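Local coordinates for aminopeptidase N family protein (Idiomarina loihiensis L2TR, PDB 4FGM) that is probably a zinc-dependent aminopeptidase of the M61 family, thought to remove residues from the amino-terminal ends of peptides, at residues A[302-307]-A[422-427]; A[284-289]-A[298-303]; A[410-413]-A[418-421]; A[212-217]-A[400-405]. All coordinates share one frame; numbering follows the deposited sequence.

Contact 1 (A[302-307]-A[422-427]); sequences QLWFYE and DTVINW. With ZN (zinc ion), chain C; MAE (maleic acid), chain B.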
loop_
_atom_site.group_PDB
_atom_site.type_symbol
_atom_site.label_atom_id
_atom_site.label_comp_id
_atom_site.label_asym_id
_atom_site.label_seq_id
_atom_site.Cartn_x
_atom_site.Cartn_y
_atom_site.Cartn_z
ATOM N N GLN A 302 0.523 -11.918 10.713
ATOM C CA GLN A 302 -0.168 -12.371 9.513
ATOM C C GLN A 302 -0.104 -11.511 8.246
ATOM O O GLN A 302 -0.688 -11.877 7.222
ATOM C CB GLN A 302 -1.627 -12.656 9.861
ATOM C CG GLN A 302 -1.791 -13.766 10.889
ATOM C CD GLN A 302 -3.234 -13.992 11.283
ATOM O OE1 GLN A 302 -4.105 -14.160 10.428
ATOM N NE2 GLN A 302 -3.495 -14.006 12.582
ATOM N N LEU A 303 0.599 -10.383 8.287
ATOM C CA LEU A 303 0.679 -9.541 7.098
ATOM C C LEU A 303 1.382 -10.228 5.925
ATOM O O LEU A 303 1.281 -9.770 4.786
ATOM C CB LEU A 303 1.363 -8.215 7.424
ATOM C CG LEU A 303 0.591 -7.324 8.409
ATOM C CD1 LEU A 303 1.285 -5.973 8.523
ATOM C CD2 LEU A 303 -0.847 -7.135 7.935
ATOM N N TRP A 304 2.083 -11.331 6.191
ATOM C CA TRP A 304 2.759 -12.060 5.116
ATOM C C TRP A 304 1.678 -12.624 4.206
ATOM O O TRP A 304 1.888 -12.847 3.011
ATOM C CB TRP A 304 3.596 -13.224 5.669
ATOM C CG TRP A 304 2.786 -14.321 6.326
ATOM C CD1 TRP A 304 2.495 -14.444 7.662
ATOM C CD2 TRP A 304 2.168 -15.442 5.680
ATOM N NE1 TRP A 304 1.739 -15.570 7.882
ATOM C CE2 TRP A 304 1.522 -16.200 6.687
ATOM C CE3 TRP A 304 2.098 -15.881 4.351
ATOM C CZ2 TRP A 304 0.817 -17.373 6.404
ATOM C CZ3 TRP A 304 1.396 -17.053 4.069
ATOM C CH2 TRP A 304 0.764 -17.784 5.094
ATOM N N PHE A 305 0.512 -12.859 4.791
ATOM C CA PHE A 305 -0.606 -13.400 4.046
ATOM C C PHE A 305 -1.497 -12.276 3.518
ATOM O O PHE A 305 -1.788 -12.203 2.317
ATOM C CB PHE A 305 -1.402 -14.364 4.944
ATOM C CG PHE A 305 -2.674 -14.873 4.319
ATOM C CD1 PHE A 305 -3.871 -14.153 4.444
ATOM C CD2 PHE A 305 -2.672 -16.054 3.582
ATOM C CE1 PHE A 305 -5.048 -14.607 3.839
ATOM C CE2 PHE A 305 -3.839 -16.520 2.972
ATOM C CZ PHE A 305 -5.035 -15.795 3.099
ATOM N N TYR A 306 -1.912 -11.388 4.410
ATOM C CA TYR A 306 -2.786 -10.295 4.014
ATOM C C TYR A 306 -2.155 -9.296 3.053
ATOM O O TYR A 306 -2.849 -8.680 2.246
ATOM C CB TYR A 306 -3.351 -9.624 5.268
ATOM C CG TYR A 306 -4.385 -10.519 5.896
ATOM C CD1 TYR A 306 -5.594 -10.771 5.238
ATOM C CD2 TYR A 306 -4.119 -11.215 7.072
ATOM C CE1 TYR A 306 -6.505 -11.702 5.730
ATOM C CE2 TYR A 306 -5.024 -12.153 7.573
ATOM C CZ TYR A 306 -6.214 -12.392 6.891
ATOM O OH TYR A 306 -7.095 -13.346 7.340
ATOM N N GLU A 307 -0.841 -9.138 3.127
ATOM C CA GLU A 307 -0.168 -8.241 2.202
ATOM C C GLU A 307 0.539 -9.073 1.135
ATOM O O GLU A 307 0.519 -8.721 -0.046
ATOM C CB GLU A 307 0.834 -7.341 2.931
ATOM C CG GLU A 307 0.192 -6.217 3.743
ATOM C CD GLU A 307 -0.753 -5.356 2.917
ATOM O OE1 GLU A 307 -0.764 -5.500 1.684
ATOM O OE2 GLU A 307 -1.480 -4.532 3.503
ATOM N N ASP A 422 -1.817 -19.462 12.897
ATOM C CA ASP A 422 -1.564 -20.757 12.266
ATOM C C ASP A 422 -2.712 -21.319 11.428
ATOM O O ASP A 422 -2.601 -22.409 10.869
ATOM C CB ASP A 422 -1.161 -21.778 13.338
ATOM C CG ASP A 422 -2.307 -22.132 14.270
ATOM O OD1 ASP A 422 -3.094 -21.228 14.630
ATOM O OD2 ASP A 422 -2.413 -23.317 14.654
ATOM N N THR A 423 -3.802 -20.568 11.323
ATOM C CA THR A 423 -4.962 -21.011 10.554
ATOM C C THR A 423 -4.664 -21.465 9.130
ATOM O O THR A 423 -5.038 -22.571 8.738
ATOM C CB THR A 423 -6.041 -19.906 10.481
ATOM O OG1 THR A 423 -6.525 -19.618 11.801
ATOM C CG2 THR A 423 -7.208 -20.352 9.594
ATOM N N VAL A 424 -4.002 -20.615 8.351
ATOM C CA VAL A 424 -3.699 -20.949 6.963
ATOM C C VAL A 424 -2.813 -22.185 6.780
ATOM O O VAL A 424 -3.108 -23.037 5.940
ATOM C CB VAL A 424 -3.062 -19.739 6.227
ATOM C CG1 VAL A 424 -2.650 -20.134 4.809
ATOM C CG2 VAL A 424 -4.062 -18.596 6.163
ATOM N N ILE A 425 -1.737 -22.303 7.552
ATOM C CA ILE A 425 -0.874 -23.473 7.396
ATOM C C ILE A 425 -1.613 -24.754 7.810
ATOM O O ILE A 425 -1.539 -25.770 7.112
ATOM C CB ILE A 425 0.449 -23.338 8.200
ATOM C CG1 ILE A 425 1.431 -24.423 7.750
ATOM C CG2 ILE A 425 0.187 -23.447 9.697
ATOM C CD1 ILE A 425 2.791 -24.352 8.423
ATOM N N ASN A 426 -2.338 -24.703 8.928
ATOM C CA ASN A 426 -3.092 -25.864 9.383
ATOM C C ASN A 426 -4.172 -26.218 8.369
ATOM O O ASN A 426 -4.422 -27.394 8.102
ATOM C CB ASN A 426 -3.728 -25.588 10.741
ATOM C CG ASN A 426 -2.706 -25.523 11.859
ATOM O OD1 ASN A 426 -3.040 -25.215 12.996
ATOM N ND2 ASN A 426 -1.453 -25.820 11.538
ATOM N N TRP A 427 -4.800 -25.194 7.796
ATOM C CA TRP A 427 -5.849 -25.398 6.801
ATOM C C TRP A 427 -5.274 -26.162 5.609
ATOM O O TRP A 427 -5.946 -26.998 5.008
ATOM C CB TRP A 427 -6.404 -24.051 6.328
ATOM C CG TRP A 427 -7.625 -24.167 5.473
ATOM C CD1 TRP A 427 -8.919 -24.235 5.897
ATOM C CD2 TRP A 427 -7.666 -24.252 4.043
ATOM N NE1 TRP A 427 -9.767 -24.356 4.820
ATOM C CE2 TRP A 427 -9.025 -24.367 3.672
ATOM C CE3 TRP A 427 -6.689 -24.238 3.040
ATOM C CZ2 TRP A 427 -9.429 -24.474 2.335
ATOM C CZ3 TRP A 427 -7.094 -24.344 1.708
ATOM C CH2 TRP A 427 -8.451 -24.457 1.372
HETATM ZN ZN ZN C . -1.984 -4.008 0.626
HETATM C C1 MAE B . -1.404 -1.508 1.388
HETATM O O1 MAE B . -0.915 -2.279 2.287
HETATM O O2 MAE B . -2.505 -1.821 0.879
HETATM C C2 MAE B . -0.655 -0.277 1.054
HETATM C C3 MAE B . -0.469 0.854 1.731
HETATM C C4 MAE B . -0.988 1.173 3.056
HETATM O O3 MAE B . -1.725 0.446 3.750
HETATM O O4 MAE B . -0.597 2.268 3.510
#
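The short helix 303-306, which leads directly into the zinc ligand Glu307, rests its aromatic side against Val424 at the start of helix 423-429. Val424 faces helix 303-306 with both methyl groups. Val424 CG2 lies over one face of the Phe305 ring, 4.1 Å from the ring centroid and 23° off the ring normal, a CH-pi contact displaced toward the rim near CE2. Val424 CG1 instead meets the far end of the Trp304 indole, 4.2 Å from Trp304 CH2, at an oblique angle. Phe305 holds CG anti to the backbone N (chi1 174°), whereas Trp304 has CG between the backbone N and the carbonyl carbon (chi1 65°), and the two rings reach different methyls of Val424. Phe305 CB in turn sits 3.7 Å above the Trp304 indole plane. The site is that of a gluzincin, in which an HExxH helix supplies His273 and His277 and a downstream glutamate completes the metal site. Here Glu307 OE1 binds the zinc ion at 2.2 Å, and maleic acid adds its O2 at 2.3 Å. Beyond the valine, Phe305 also packs on Met405 of helix 401-413, and Trp304 on Leu444.

Contact 2 (A[284-289]-A[298-303]); sequences LKPKAF and SYTEQL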
loop_
_atom_site.group_PDB
_atom_site.type_symbol
_atom_site.label_atom_id
_atom_site.label_comp_id
_atom_site.label_asym_id
_atom_site.label_seq_id
_atom_site.Cartn_x
_atom_site.Cartn_y
_atom_site.Cartn_z
ATOM N N LEU A 284 -12.031 -10.954 5.146
ATOM C CA LEU A 284 -11.218 -12.059 5.649
ATOM C C LEU A 284 -10.090 -11.282 6.332
ATOM O O LEU A 284 -9.429 -10.472 5.687
ATOM C CB LEU A 284 -10.648 -12.888 4.488
ATOM C CG LEU A 284 -10.134 -14.322 4.706
ATOM C CD1 LEU A 284 -8.785 -14.463 4.030
ATOM C CD2 LEU A 284 -10.026 -14.662 6.185
ATOM N N LYS A 285 -9.879 -11.496 7.625
ATOM C CA LYS A 285 -8.834 -10.766 8.335
ATOM C C LYS A 285 -8.429 -11.490 9.611
ATOM O O LYS A 285 -9.115 -12.415 10.040
ATOM C CB LYS A 285 -9.333 -9.357 8.681
ATOM C CG LYS A 285 -10.318 -9.307 9.842
ATOM C CD LYS A 285 -10.897 -7.905 10.046
ATOM C CE LYS A 285 -11.933 -7.579 8.973
ATOM N NZ LYS A 285 -12.606 -6.257 9.190
ATOM N N PRO A 286 -7.296 -11.092 10.228
ATOM C CA PRO A 286 -6.878 -11.764 11.464
ATOM C C PRO A 286 -7.798 -11.394 12.630
ATOM O O PRO A 286 -8.385 -10.308 12.652
ATOM C CB PRO A 286 -5.444 -11.273 11.663
ATOM C CG PRO A 286 -5.460 -9.914 11.045
ATOM C CD PRO A 286 -6.289 -10.104 9.793
ATOM N N LYS A 287 -7.919 -12.301 13.595
ATOM C CA LYS A 287 -8.776 -12.075 14.748
ATOM C C LYS A 287 -8.345 -10.862 15.557
ATOM O O LYS A 287 -9.166 -10.219 16.210
ATOM C CB LYS A 287 -8.803 -13.325 15.632
ATOM C CG LYS A 287 -9.340 -14.539 14.889
ATOM C CD LYS A 287 -9.704 -15.693 15.811
ATOM C CE LYS A 287 -10.249 -16.865 14.999
ATOM N NZ LYS A 287 -10.771 -17.968 15.850
ATOM N N ALA A 288 -7.058 -10.543 15.503
ATOM C CA ALA A 288 -6.534 -9.394 16.233
ATOM C C ALA A 288 -7.180 -8.102 15.737
ATOM O O ALA A 288 -7.126 -7.080 16.412
ATOM C CB ALA A 288 -5.018 -9.321 16.073
ATOM N N PHE A 289 -7.796 -8.158 14.558
ATOM C CA PHE A 289 -8.464 -6.995 13.971
ATOM C C PHE A 289 -9.995 -7.096 14.121
ATOM O O PHE A 289 -10.741 -6.359 13.471
ATOM C CB PHE A 289 -8.104 -6.863 12.476
ATOM C CG PHE A 289 -6.666 -6.477 12.207
ATOM C CD1 PHE A 289 -5.791 -6.176 13.248
ATOM C CD2 PHE A 289 -6.193 -6.405 10.895
ATOM C CE1 PHE A 289 -4.471 -5.808 12.986
ATOM C CE2 PHE A 289 -4.873 -6.039 10.622
ATOM C CZ PHE A 289 -4.012 -5.741 11.672
ATOM N N SER A 298 -1.231 -2.682 17.322
ATOM C CA SER A 298 -1.966 -3.943 17.358
ATOM C C SER A 298 -1.111 -4.918 16.564
ATOM O O SER A 298 -1.068 -4.881 15.334
ATOM C CB SER A 298 -3.355 -3.788 16.718
ATOM O OG SER A 298 -4.137 -4.962 16.897
ATOM N N TYR A 299 -0.434 -5.796 17.289
ATOM C CA TYR A 299 0.487 -6.750 16.695
ATOM C C TYR A 299 -0.101 -8.008 16.070
ATOM O O TYR A 299 -0.977 -8.646 16.641
ATOM C CB TYR A 299 1.517 -7.159 17.754
ATOM C CG TYR A 299 2.216 -5.992 18.423
ATOM C CD1 TYR A 299 3.269 -5.329 17.793
ATOM C CD2 TYR A 299 1.821 -5.548 19.688
ATOM C CE1 TYR A 299 3.914 -4.254 18.403
ATOM C CE2 TYR A 299 2.459 -4.476 20.308
ATOM C CZ TYR A 299 3.507 -3.832 19.660
ATOM O OH TYR A 299 4.144 -2.757 20.250
ATOM N N THR A 300 0.403 -8.356 14.892
ATOM C CA THR A 300 -0.009 -9.563 14.192
ATOM C C THR A 300 1.076 -9.925 13.177
ATOM O O THR A 300 1.601 -9.060 12.478
ATOM C CB THR A 300 -1.364 -9.398 13.457
ATOM O OG1 THR A 300 -1.686 -10.626 12.787
ATOM C CG2 THR A 300 -1.302 -8.269 12.432
ATOM N N GLU A 301 1.415 -11.206 13.111
ATOM C CA GLU A 301 2.441 -11.684 12.190
ATOM C C GLU A 301 1.824 -12.142 10.879
ATOM O O GLU A 301 2.524 -12.686 10.026
ATOM C CB GLU A 301 3.183 -12.872 12.799
ATOM C CG GLU A 301 2.288 -14.102 12.985
ATOM C CD GLU A 301 3.051 -15.322 13.461
ATOM O OE1 GLU A 301 3.739 -15.233 14.502
ATOM O OE2 GLU A 301 2.956 -16.372 12.789
ATOM N N GLN A 302 0.523 -11.918 10.713
ATOM C CA GLN A 302 -0.168 -12.371 9.513
ATOM C C GLN A 302 -0.104 -11.511 8.246
ATOM O O GLN A 302 -0.688 -11.877 7.222
ATOM C CB GLN A 302 -1.627 -12.656 9.861
ATOM C CG GLN A 302 -1.791 -13.766 10.889
ATOM C CD GLN A 302 -3.234 -13.992 11.283
ATOM O OE1 GLN A 302 -4.105 -14.160 10.428
ATOM N NE2 GLN A 302 -3.495 -14.006 12.582
ATOM N N LEU A 303 0.599 -10.383 8.287
ATOM C CA LEU A 303 0.679 -9.541 7.098
ATOM C C LEU A 303 1.382 -10.228 5.925
ATOM O O LEU A 303 1.281 -9.770 4.786
ATOM C CB LEU A 303 1.363 -8.215 7.424
ATOM C CG LEU A 303 0.591 -7.324 8.409
ATOM C CD1 LEU A 303 1.285 -5.973 8.523
ATOM C CD2 LEU A 303 -0.847 -7.135 7.935
HETATM O O HOH W 1 -6.780 -4.384 16.159
#
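Pro286 presses its CB onto the side-chain amide of Gln302 where two parts of the long loop between the HExxH helix 262-277 and helix 303-306 of the M61 peptidase domain run side by side. This end is tight: Pro286 CB is 3.4 Å from Gln302 OE1 and 3.5 Å from Gln302 NE2. The amide is held from beyond the loop, OE1 by Thr419 and NE2 by Asp421. Next to it, Thr300 points OG1 anti to its backbone N (chi1 179°), where Thr300 OG1 accepts from Gln302 N at 3.3 Å in an ST turn, while Thr300 CG2 reaches Phe289 CZ at 3.8 Å. The Phe289 ring meets this methyl obliquely and carries Pro286 CG over one face. A glycine in place of Thr300 would probably leave Gln302 N without this acceptor and open a gap beside the Phe289 ring. Toward Ala288, which is partly exposed, the packing loosens and a water enters. Ala288 brings its CB no nearer than 4.1 Å to Tyr299 O, and Ser298 OG stands at the edge of the Phe289 ring, near its plane. The water joins the loop parts, donating to Ala288 O at 2.7 Å and hydrogen-bonded to Ser298 OG at 2.8 Å.

Contact 3 (A[410-413]-A[418-421]); sequences HEFG and GTAD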
loop_
_atom_site.group_PDB
_atom_site.type_symbol
_atom_site.label_atom_id
_atom_site.label_comp_id
_atom_site.label_asym_id
_atom_site.label_seq_id
_atom_site.Cartn_x
_atom_site.Cartn_y
_atom_site.Cartn_z
ATOM N N HIS A 410 -14.616 -17.860 1.935
ATOM C CA HIS A 410 -15.960 -18.313 2.297
ATOM C C HIS A 410 -16.004 -18.898 3.705
ATOM O O HIS A 410 -17.004 -18.769 4.412
ATOM C CB HIS A 410 -16.457 -19.351 1.295
ATOM C CG HIS A 410 -16.928 -18.759 0.002
ATOM N ND1 HIS A 410 -18.112 -18.065 -0.109
ATOM C CD2 HIS A 410 -16.368 -18.749 -1.231
ATOM C CE1 HIS A 410 -18.264 -17.653 -1.355
ATOM N NE2 HIS A 410 -17.219 -18.054 -2.055
ATOM N N GLU A 411 -14.909 -19.525 4.118
ATOM C CA GLU A 411 -14.844 -20.127 5.440
ATOM C C GLU A 411 -14.626 -19.136 6.572
ATOM O O GLU A 411 -15.388 -19.106 7.537
ATOM C CB GLU A 411 -13.731 -21.173 5.499
ATOM C CG GLU A 411 -14.116 -22.539 4.977
ATOM C CD GLU A 411 -13.102 -23.605 5.357
ATOM O OE1 GLU A 411 -12.731 -23.680 6.551
ATOM O OE2 GLU A 411 -12.683 -24.369 4.461
ATOM N N PHE A 412 -13.587 -18.320 6.449
ATOM C CA PHE A 412 -13.247 -17.382 7.507
ATOM C C PHE A 412 -13.537 -15.919 7.224
ATOM O O PHE A 412 -13.592 -15.114 8.154
ATOM C CB PHE A 412 -11.770 -17.555 7.854
ATOM C CG PHE A 412 -11.388 -18.974 8.164
ATOM C CD1 PHE A 412 -11.762 -19.559 9.374
ATOM C CD2 PHE A 412 -10.686 -19.739 7.237
ATOM C CE1 PHE A 412 -11.437 -20.879 9.658
ATOM C CE2 PHE A 412 -10.356 -21.068 7.512
ATOM C CZ PHE A 412 -10.735 -21.638 8.725
ATOM N N GLY A 413 -13.721 -15.576 5.952
ATOM C CA GLY A 413 -13.986 -14.194 5.593
ATOM C C GLY A 413 -15.454 -13.819 5.572
ATOM O O GLY A 413 -15.904 -12.983 6.354
ATOM N N GLY A 418 -12.452 -14.822 11.172
ATOM C CA GLY A 418 -11.098 -14.354 11.405
ATOM C C GLY A 418 -10.084 -15.481 11.364
ATOM O O GLY A 418 -10.420 -16.642 11.611
ATOM N N THR A 419 -8.840 -15.140 11.053
ATOM C CA THR A 419 -7.773 -16.129 10.981
ATOM C C THR A 419 -6.766 -15.942 12.105
ATOM O O THR A 419 -6.387 -14.814 12.424
ATOM C CB THR A 419 -7.007 -16.037 9.641
ATOM O OG1 THR A 419 -6.454 -14.721 9.491
ATOM C CG2 THR A 419 -7.927 -16.343 8.478
ATOM N N ALA A 420 -6.347 -17.050 12.712
ATOM C CA ALA A 420 -5.345 -17.018 13.777
ATOM C C ALA A 420 -4.010 -17.181 13.058
ATOM O O ALA A 420 -3.985 -17.520 11.870
ATOM C CB ALA A 420 -5.563 -18.161 14.759
ATOM N N ASP A 421 -2.905 -16.950 13.760
ATOM C CA ASP A 421 -1.591 -17.048 13.130
ATOM C C ASP A 421 -1.309 -18.344 12.388
ATOM O O ASP A 421 -0.654 -18.329 11.349
ATOM C CB ASP A 421 -0.482 -16.811 14.154
ATOM C CG ASP A 421 -0.552 -15.434 14.780
ATOM O OD1 ASP A 421 -1.278 -14.572 14.240
ATOM O OD2 ASP A 421 0.130 -15.211 15.803
#
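Gly418 and Thr419 fold back against Phe412 near the end of helix 401-413, where the chain turns toward helix 423-429. Gly418 comes first: its N donates to Phe412 O at 3.2 Å, with an N-H...O angle of 177°, so the bond is long but almost straight. The donor approaches that carbonyl from 16° outside its plane. At a phi of 91° and with its extended psi, a CB on Gly418 would collide with the carbonyl oxygen of the residue before it, a backbone shape suited to glycine. Gly418 O then lies 3.9 Å from Phe412 CD1, oblique to the ring. Thr419 follows, its CG2 4.1 Å from Phe412 CB. With OG1 between the backbone N and the carbonyl carbon, CG2 is turned to Phe412, while OG1 hydrogen-bonds to Tyr306 of helix 303-306, just before the zinc ligand Glu307. Ala420 N is bonded to Thr423 OG1 as the chain passes through Asp421 toward helix 423-429. Apart from one backbone bond, the contact is van der Waals, including a carbonyl oxygen beside the ring; Thr419 spends its hydroxyl on partners elsewhere, so the loop joins this part of helix 401-413 to the region around helix 303-306.

Contact 4 (A[212-217]-A[400-405]); sequences ISLFEE and TLARVM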
loop_
_atom_site.group_PDB
_atom_site.type_symbol
_atom_site.label_atom_id
_atom_site.label_comp_id
_atom_site.label_asym_id
_atom_site.label_seq_id
_atom_site.Cartn_x
_atom_site.Cartn_y
_atom_site.Cartn_z
ATOM N N ILE A 212 -14.206 -11.041 -8.925
ATOM C CA ILE A 212 -15.505 -11.496 -8.449
ATOM C C ILE A 212 -15.710 -12.961 -8.854
ATOM O O ILE A 212 -16.242 -13.754 -8.079
ATOM C CB ILE A 212 -16.644 -10.639 -9.025
ATOM C CG1 ILE A 212 -16.530 -9.210 -8.496
ATOM C CG2 ILE A 212 -17.982 -11.231 -8.634
ATOM C CD1 ILE A 212 -17.418 -8.209 -9.216
ATOM N N SER A 213 -15.291 -13.318 -10.066
ATOM C CA SER A 213 -15.414 -14.700 -10.523
ATOM C C SER A 213 -14.555 -15.592 -9.639
ATOM O O SER A 213 -14.945 -16.708 -9.308
ATOM C CB SER A 213 -14.937 -14.852 -11.971
ATOM O OG SER A 213 -15.813 -14.205 -12.869
ATOM N N LEU A 214 -13.383 -15.089 -9.259
ATOM C CA LEU A 214 -12.459 -15.849 -8.425
ATOM C C LEU A 214 -13.074 -16.248 -7.083
ATOM O O LEU A 214 -13.021 -17.415 -6.689
ATOM C CB LEU A 214 -11.176 -15.043 -8.201
ATOM C CG LEU A 214 -10.021 -15.720 -7.457
ATOM C CD1 LEU A 214 -8.718 -15.044 -7.835
ATOM C CD2 LEU A 214 -10.248 -15.663 -5.956
ATOM N N PHE A 215 -13.650 -15.279 -6.380
ATOM C CA PHE A 215 -14.270 -15.560 -5.095
ATOM C C PHE A 215 -15.702 -16.044 -5.288
ATOM O O PHE A 215 -16.328 -16.555 -4.356
ATOM C CB PHE A 215 -14.260 -14.310 -4.211
ATOM C CG PHE A 215 -12.888 -13.886 -3.780
ATOM C CD1 PHE A 215 -12.149 -12.994 -4.545
ATOM C CD2 PHE A 215 -12.323 -14.400 -2.617
ATOM C CE1 PHE A 215 -10.862 -12.621 -4.158
ATOM C CE2 PHE A 215 -11.040 -14.036 -2.220
ATOM C CZ PHE A 215 -10.307 -13.142 -2.992
ATOM N N GLU A 216 -16.210 -15.875 -6.506
ATOM C CA GLU A 216 -17.566 -16.284 -6.845
ATOM C C GLU A 216 -18.599 -15.507 -6.041
ATOM O O GLU A 216 -19.766 -15.877 -6.004
ATOM C CB GLU A 216 -17.736 -17.786 -6.592
ATOM C CG GLU A 216 -16.930 -18.656 -7.536
ATOM C CD GLU A 216 -17.039 -20.133 -7.215
ATOM O OE1 GLU A 216 -17.994 -20.524 -6.510
ATOM O OE2 GLU A 216 -16.172 -20.903 -7.681
ATOM N N GLU A 217 -18.160 -14.421 -5.413
ATOM C CA GLU A 217 -19.035 -13.601 -4.589
ATOM C C GLU A 217 -18.346 -12.288 -4.228
ATOM O O GLU A 217 -17.130 -12.258 -4.041
ATOM C CB GLU A 217 -19.380 -14.365 -3.312
ATOM C CG GLU A 217 -20.402 -13.692 -2.425
ATOM C CD GLU A 217 -20.911 -14.621 -1.338
ATOM O OE1 GLU A 217 -21.036 -15.833 -1.613
ATOM O OE2 GLU A 217 -21.203 -14.140 -0.220
ATOM N N THR A 400 -5.441 -24.526 -7.332
ATOM C CA THR A 400 -4.583 -23.352 -7.489
ATOM C C THR A 400 -4.638 -22.541 -6.198
ATOM O O THR A 400 -5.512 -22.769 -5.360
ATOM C CB THR A 400 -5.056 -22.442 -8.649
ATOM O OG1 THR A 400 -6.408 -22.033 -8.415
ATOM C CG2 THR A 400 -4.955 -23.161 -9.980
ATOM N N LEU A 401 -3.701 -21.607 -6.028
ATOM C CA LEU A 401 -3.704 -20.759 -4.835
ATOM C C LEU A 401 -4.964 -19.891 -4.886
ATOM O O LEU A 401 -5.546 -19.561 -3.846
ATOM C CB LEU A 401 -2.456 -19.859 -4.781
ATOM C CG LEU A 401 -2.403 -18.798 -3.664
ATOM C CD1 LEU A 401 -2.392 -19.453 -2.284
ATOM C CD2 LEU A 401 -1.167 -17.932 -3.848
ATOM N N ALA A 402 -5.381 -19.523 -6.096
ATOM C CA ALA A 402 -6.584 -18.715 -6.259
ATOM C C ALA A 402 -7.760 -19.472 -5.638
ATOM O O ALA A 402 -8.534 -18.903 -4.865
ATOM C CB ALA A 402 -6.849 -18.436 -7.735
ATOM N N ARG A 403 -7.877 -20.759 -5.963
ATOM C CA ARG A 403 -8.950 -21.579 -5.418
ATOM C C ARG A 403 -8.882 -21.586 -3.889
ATOM O O ARG A 403 -9.903 -21.493 -3.210
ATOM C CB ARG A 403 -8.867 -23.011 -5.956
ATOM C CG ARG A 403 -9.914 -23.921 -5.339
ATOM C CD ARG A 403 -10.426 -24.989 -6.292
ATOM N NE ARG A 403 -11.643 -25.602 -5.761
ATOM C CZ ARG A 403 -12.797 -24.957 -5.597
ATOM N NH1 ARG A 403 -12.902 -23.676 -5.927
ATOM N NH2 ARG A 403 -13.845 -25.587 -5.087
ATOM N N VAL A 404 -7.674 -21.680 -3.352
ATOM C CA VAL A 404 -7.498 -21.685 -1.910
ATOM C C VAL A 404 -7.992 -20.372 -1.297
ATOM O O VAL A 404 -8.602 -20.374 -0.219
ATOM C CB VAL A 404 -6.010 -21.912 -1.536
ATOM C CG1 VAL A 404 -5.796 -21.692 -0.042
ATOM C CG2 VAL A 404 -5.592 -23.331 -1.926
HETATM N N MSE A 405 -7.733 -19.254 -1.978
HETATM C CA MSE A 405 -8.167 -17.947 -1.476
HETATM C C MSE A 405 -9.693 -17.898 -1.422
HETATM O O MSE A 405 -10.275 -17.447 -0.434
HETATM C CB MSE A 405 -7.647 -16.809 -2.371
HETATM C CG MSE A 405 -6.128 -16.669 -2.422
HETATM SE SE MSE A 405 -5.314 -16.378 -0.682
HETATM C CE MSE A 405 -6.225 -14.727 -0.223
#
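Leu214 and Phe215, in the final turn of helix 197-215, face Ala402 and Met405 in the first turns of helix 401-413. The CA atoms come nearest at Leu214 and Ala402, 6.9 Å apart, and at Phe215 and Met405, 7.5 Å apart. Glu216 breaks from helix 197-215 with a positive phi of 63°, whereas Thr400 begins the other helix as its N-cap, Thr400 OG1 accepting from Arg403 N at 3.1 Å. Between these ends, Leu214 reaches Ala402 with both methyls. With CG anti to the backbone N (chi1 -174°), Leu214 CD1 comes to 3.9 Å from Ala402 CB, and Leu214 CD2 lies 3.8 Å from Ala402 O. The same CD2 also sits above the rim of the Phe215 ring. Phe215 brings CE2 to 3.9 Å from Met405 O, with the carbonyl oxygen oblique to the ring; the side chain of Met405, a selenomethionine in this crystal, is met more loosely at CB. Trp279 stacks on Phe215 and Trp409 meets it edge-to-face, while Met405 continues inward to Met309 and Phe313 of helix 308-320. Farther out, Glu216 OE2 and Arg403 NH1 are 4.6 Å apart, and Arg403 has its salt bridge with Glu407. Cohesion therefore rests on van der Waals contact, no hydrogen bond crossing between the segments, with any pull between those opposite charges probably a minor addition.

Contacts 1 to 3 lie close together, with centres 9 to 10 Å apart, around helix 303-306. Contact 1 holds the metal ligand Glu307 itself; contact 2 lies close by, with the Phe289 side chain about 11 Å from the zinc ion and about 10 Å from maleic acid. Contacts 1 and 2 share Gln302 and Leu303, and the Tyr306 ring of contact 1 packs on Leu284 to Pro286 of contact 2. Contact 3 touches both, through Trp427 CD1 and Phe412 CE2, 3.8 Å apart, and through Lys287 CE and Gly418 O, 3.4 Å apart. Contact 4 shares helix 401-413 with contact 3, where His410 NE2 lies 2.9 Å from Phe215 O. Its Met405 side chain, about 12 Å from the zinc ion, reaches contact 1.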